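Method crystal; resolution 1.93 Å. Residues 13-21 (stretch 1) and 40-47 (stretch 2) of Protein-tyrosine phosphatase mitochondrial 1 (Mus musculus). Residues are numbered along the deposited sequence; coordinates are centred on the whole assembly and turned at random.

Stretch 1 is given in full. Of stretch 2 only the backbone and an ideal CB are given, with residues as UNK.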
# COMPACT_ATOMS: atom_id res chain seq x y z
N ALA A 13 -0.70 -10.45 0.56
CA ALA A 13 -1.92 -10.80 1.28
C ALA A 13 -1.77 -10.40 2.75
O ALA A 13 -0.67 -10.08 3.21
CB ALA A 13 -2.20 -12.30 1.15
N LEU A 14 -2.88 -10.41 3.48
CA LEU A 14 -2.85 -10.05 4.90
C LEU A 14 -1.73 -10.80 5.61
O LEU A 14 -1.55 -12.00 5.40
CB LEU A 14 -4.20 -10.34 5.57
CG LEU A 14 -4.58 -11.80 5.77
CD1 LEU A 14 -5.77 -11.93 6.72
CD2 LEU A 14 -4.88 -12.48 4.44
N PRO A 15 -0.98 -10.08 6.45
CA PRO A 15 0.18 -10.64 7.16
C PRO A 15 -0.26 -11.45 8.36
O PRO A 15 -0.97 -10.94 9.22
CB PRO A 15 0.92 -9.39 7.65
CG PRO A 15 0.21 -8.21 7.05
CD PRO A 15 -1.18 -8.66 6.77
N LEU A 16 0.16 -12.71 8.40
CA LEU A 16 -0.13 -13.57 9.54
C LEU A 16 0.75 -13.21 10.72
O LEU A 16 1.89 -12.77 10.54
CB LEU A 16 0.11 -15.03 9.17
CG LEU A 16 -0.96 -15.79 8.37
CD1 LEU A 16 -1.83 -14.85 7.56
CD2 LEU A 16 -0.29 -16.83 7.48
N LYS A 17 0.23 -13.39 11.93
CA LYS A 17 1.01 -13.19 13.15
C LYS A 17 2.41 -13.80 13.03
O LYS A 17 3.41 -13.19 13.40
CB LYS A 17 0.30 -13.81 14.34
CG LYS A 17 -1.08 -13.25 14.62
CD LYS A 17 -1.03 -12.17 15.68
CE LYS A 17 -2.32 -12.14 16.48
NZ LYS A 17 -2.60 -13.47 17.08
N ASN A 18 2.46 -15.03 12.50
CA ASN A 18 3.69 -15.81 12.45
C ASN A 18 4.74 -15.26 11.49
O ASN A 18 5.92 -15.61 11.59
CB ASN A 18 3.38 -17.26 12.09
CG ASN A 18 3.21 -17.47 10.60
OD1 ASN A 18 2.11 -17.31 10.06
ND2 ASN A 18 4.29 -17.83 9.92
N MET A 19 4.32 -14.41 10.55
CA MET A 19 5.22 -13.88 9.53
C MET A 19 5.99 -12.67 10.04
O MET A 19 7.00 -12.27 9.45
CB MET A 19 4.42 -13.49 8.28
CG MET A 19 3.64 -14.64 7.67
SD MET A 19 2.52 -14.08 6.38
CE MET A 19 3.67 -13.23 5.30
N THR A 20 5.51 -12.08 11.13
CA THR A 20 6.09 -10.87 11.70
C THR A 20 7.62 -10.90 11.72
O THR A 20 8.27 -9.96 11.26
CB THR A 20 5.58 -10.65 13.13
OG1 THR A 20 4.16 -10.48 13.10
CG2 THR A 20 6.21 -9.41 13.75
N ARG A 21 8.19 -11.96 12.27
CA ARG A 21 9.63 -12.07 12.43
C ARG A 21 10.37 -11.94 11.09
O ARG A 21 11.30 -11.15 10.96
CB ARG A 21 10.00 -13.39 13.11
CG ARG A 21 11.49 -13.62 13.27
CD ARG A 21 11.77 -14.92 14.01
NE ARG A 21 13.21 -15.13 14.20
CZ ARG A 21 14.01 -15.69 13.30
NH1 ARG A 21 13.51 -16.09 12.13
NH2 ARG A 21 15.30 -15.84 13.55
N UNK A 40 -13.63 -10.13 11.07
CA UNK A 40 -13.78 -11.57 10.89
C UNK A 40 -12.44 -12.26 10.66
O UNK A 40 -12.34 -13.48 10.76
CB UNK A 40 -14.72 -11.86 9.72
N UNK A 41 -11.40 -11.47 10.38
CA UNK A 41 -10.11 -12.04 10.02
C UNK A 41 -8.96 -11.53 10.88
O UNK A 41 -7.81 -11.93 10.70
CB UNK A 41 -9.81 -11.74 8.55
N UNK A 42 -9.27 -10.64 11.83
CA UNK A 42 -8.22 -9.98 12.61
C UNK A 42 -7.54 -10.90 13.63
O UNK A 42 -6.53 -10.53 14.22
CB UNK A 42 -8.81 -8.77 13.34
N UNK A 43 -8.10 -12.09 13.85
CA UNK A 43 -7.46 -13.05 14.75
C UNK A 43 -6.22 -13.65 14.09
O UNK A 43 -5.35 -14.20 14.76
CB UNK A 43 -8.44 -14.16 15.14
N UNK A 44 -6.16 -13.53 12.77
CA UNK A 44 -5.04 -14.04 11.98
C UNK A 44 -3.86 -13.08 12.00
O UNK A 44 -2.71 -13.49 11.82
CB UNK A 44 -5.48 -14.29 10.54
N UNK A 45 -4.15 -11.80 12.21
CA UNK A 45 -3.15 -10.76 12.06
C UNK A 45 -2.76 -10.13 13.39
O UNK A 45 -3.47 -10.26 14.39
CB UNK A 45 -3.66 -9.68 11.11
N UNK A 46 -1.62 -9.44 13.39
CA UNK A 46 -1.22 -8.64 14.54
C UNK A 46 -2.24 -7.54 14.81
O UNK A 46 -2.86 -7.02 13.89
CB UNK A 46 0.17 -8.04 14.32
N UNK A 47 -2.39 -7.20 16.08
CA UNK A 47 -3.08 -5.97 16.44
C UNK A 47 -2.08 -4.85 16.19
O UNK A 47 -0.94 -5.11 15.81
CB UNK A 47 -3.58 -5.99 17.89

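Position 40 finds nothing of stretch 1 within 5.5 Å of its ideal CB, so this contact sets no rule there and most side chains would do; a polar one is an easy choice. It is Glu40, which takes no part in the contact.

Position 41 is the first to face stretch 1. Its CA-to-CB bond points toward the partner, and the ideal CB lies 4.4 Å from Leu14 CD1. That methyl limits the room in one direction, which suits alanine, serine, threonine, perhaps valine, or something longer that turns aside. The backbone from 41 to 44 forms a type I turn, closed by the N of 44 on the O of 41 at 3.1 Å. The residue is Thr41, whose OG1 packs 3.3 Å from Leu14 CD1, a tight touch that gives the hydroxyl no polar partner in stretch 1.

Positions 42 and 43 are the middle of that turn, both with helical backbone angles and both with CB directed away from stretch 1. Almost any residue at ease in a turn would serve. The first is Arg42, whose NE is hydrogen-bonded elsewhere in the structure. The second is Phe43, whose nearest side-chain atom, CB, is 6.2 Å from Lys17 NZ, the ring lying farther off; its backbone does more, with Phe43 O 3.7 Å from Lys17 NZ.

At position 44 the backbone matters most. Its carbonyl accepts a hydrogen bond from Lys17 N at 2.9 Å, and the same O of 44 lies 3.4 Å from Leu16 CA in a CA-H...O contact. Any residue could supply that oxygen, so the side chain must be read separately. CB points sideways, 4.5 Å from Leu14 CD1 and 4.7 Å from Leu16 CD1, which calls for an aliphatic group: leucine, isoleucine, valine or methionine. Leu44 packs loosely, CD2 4.6 Å from Leu14 CD1 and CG 4.7 Å from Leu16 CD1.

Position 45 has an extended backbone, and its CA-to-CB bond points away overall, yet the ideal CB sits just 3.5 Å from Pro15 O. That closeness argues for a compact side chain, such as alanine, serine or cysteine. Cys45, with chi1 in m, places SG 3.6 Å from Leu14 CD1 and 3.4 Å from Pro15 O, meeting both a methyl and a carbonyl. Its own backbone O lies 3.0 Å from Lys17 CE.

Position 46 has CB sideways, 4.5 Å from Lys17 CD and 4.8 Å from Thr20 OG1. The Thr20 hydroxyl already donates to Lys17 O (OG1 to O, 2.8 Å), so it can still accept; a donor two or more bonds beyond CB is wanted, asparagine naturally, glutamine or histidine if they bend. Asn46 reaches in, and its ND2 donates to Thr20 OG1 at 2.7 Å, while OD1 packs 3.1 Å from Lys17 CD. A water joins the backbones, accepting from Asn46 N at 2.7 Å and donating to Pro15 O at 2.6 Å.

Position 47 points CB away, with nothing within 5.5 Å; its extended angles leave the choice open and allow an N-cap. It is Thr47, which precedes a helix and caps a backbone N just past the stretch.

Stretch 2, residues 40-47: ETRFLCNT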
# COMPACT_ATOMS: atom_id res chain seq x y z
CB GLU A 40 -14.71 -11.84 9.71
CG GLU A 40 -15.49 -10.62 9.27
CD GLU A 40 -16.90 -10.97 8.82
OE1 GLU A 40 -17.29 -12.15 8.98
OE2 GLU A 40 -17.60 -10.07 8.32
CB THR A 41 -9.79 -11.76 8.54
OG1 THR A 41 -8.64 -12.52 8.15
CG2 THR A 41 -9.51 -10.28 8.33
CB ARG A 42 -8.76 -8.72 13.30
CG ARG A 42 -7.67 -7.80 13.84
CD ARG A 42 -8.26 -6.51 14.40
NE ARG A 42 -7.24 -5.54 14.78
CZ ARG A 42 -6.83 -5.33 16.03
NH1 ARG A 42 -7.37 -6.02 17.03
NH2 ARG A 42 -5.90 -4.42 16.28
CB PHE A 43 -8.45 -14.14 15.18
CG PHE A 43 -8.57 -15.28 14.20
CD1 PHE A 43 -9.43 -15.18 13.11
CD2 PHE A 43 -7.85 -16.45 14.38
CE1 PHE A 43 -9.55 -16.23 12.22
CE2 PHE A 43 -7.97 -17.50 13.49
CZ PHE A 43 -8.82 -17.39 12.40
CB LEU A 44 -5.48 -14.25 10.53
CG LEU A 44 -5.71 -15.67 10.03
CD1 LEU A 44 -5.86 -16.65 11.19
CD2 LEU A 44 -6.93 -15.71 9.12
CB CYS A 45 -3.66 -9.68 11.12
SG CYS A 45 -4.32 -10.32 9.57
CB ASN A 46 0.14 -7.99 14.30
CG ASN A 46 1.27 -8.99 14.31
OD1 ASN A 46 1.12 -10.12 14.77
ND2 ASN A 46 2.43 -8.58 13.80
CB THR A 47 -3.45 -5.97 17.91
OG1 THR A 47 -2.27 -6.21 18.69
CG2 THR A 47 -4.46 -7.08 18.20
O HOH W 1 -0.14 -9.37 11.12
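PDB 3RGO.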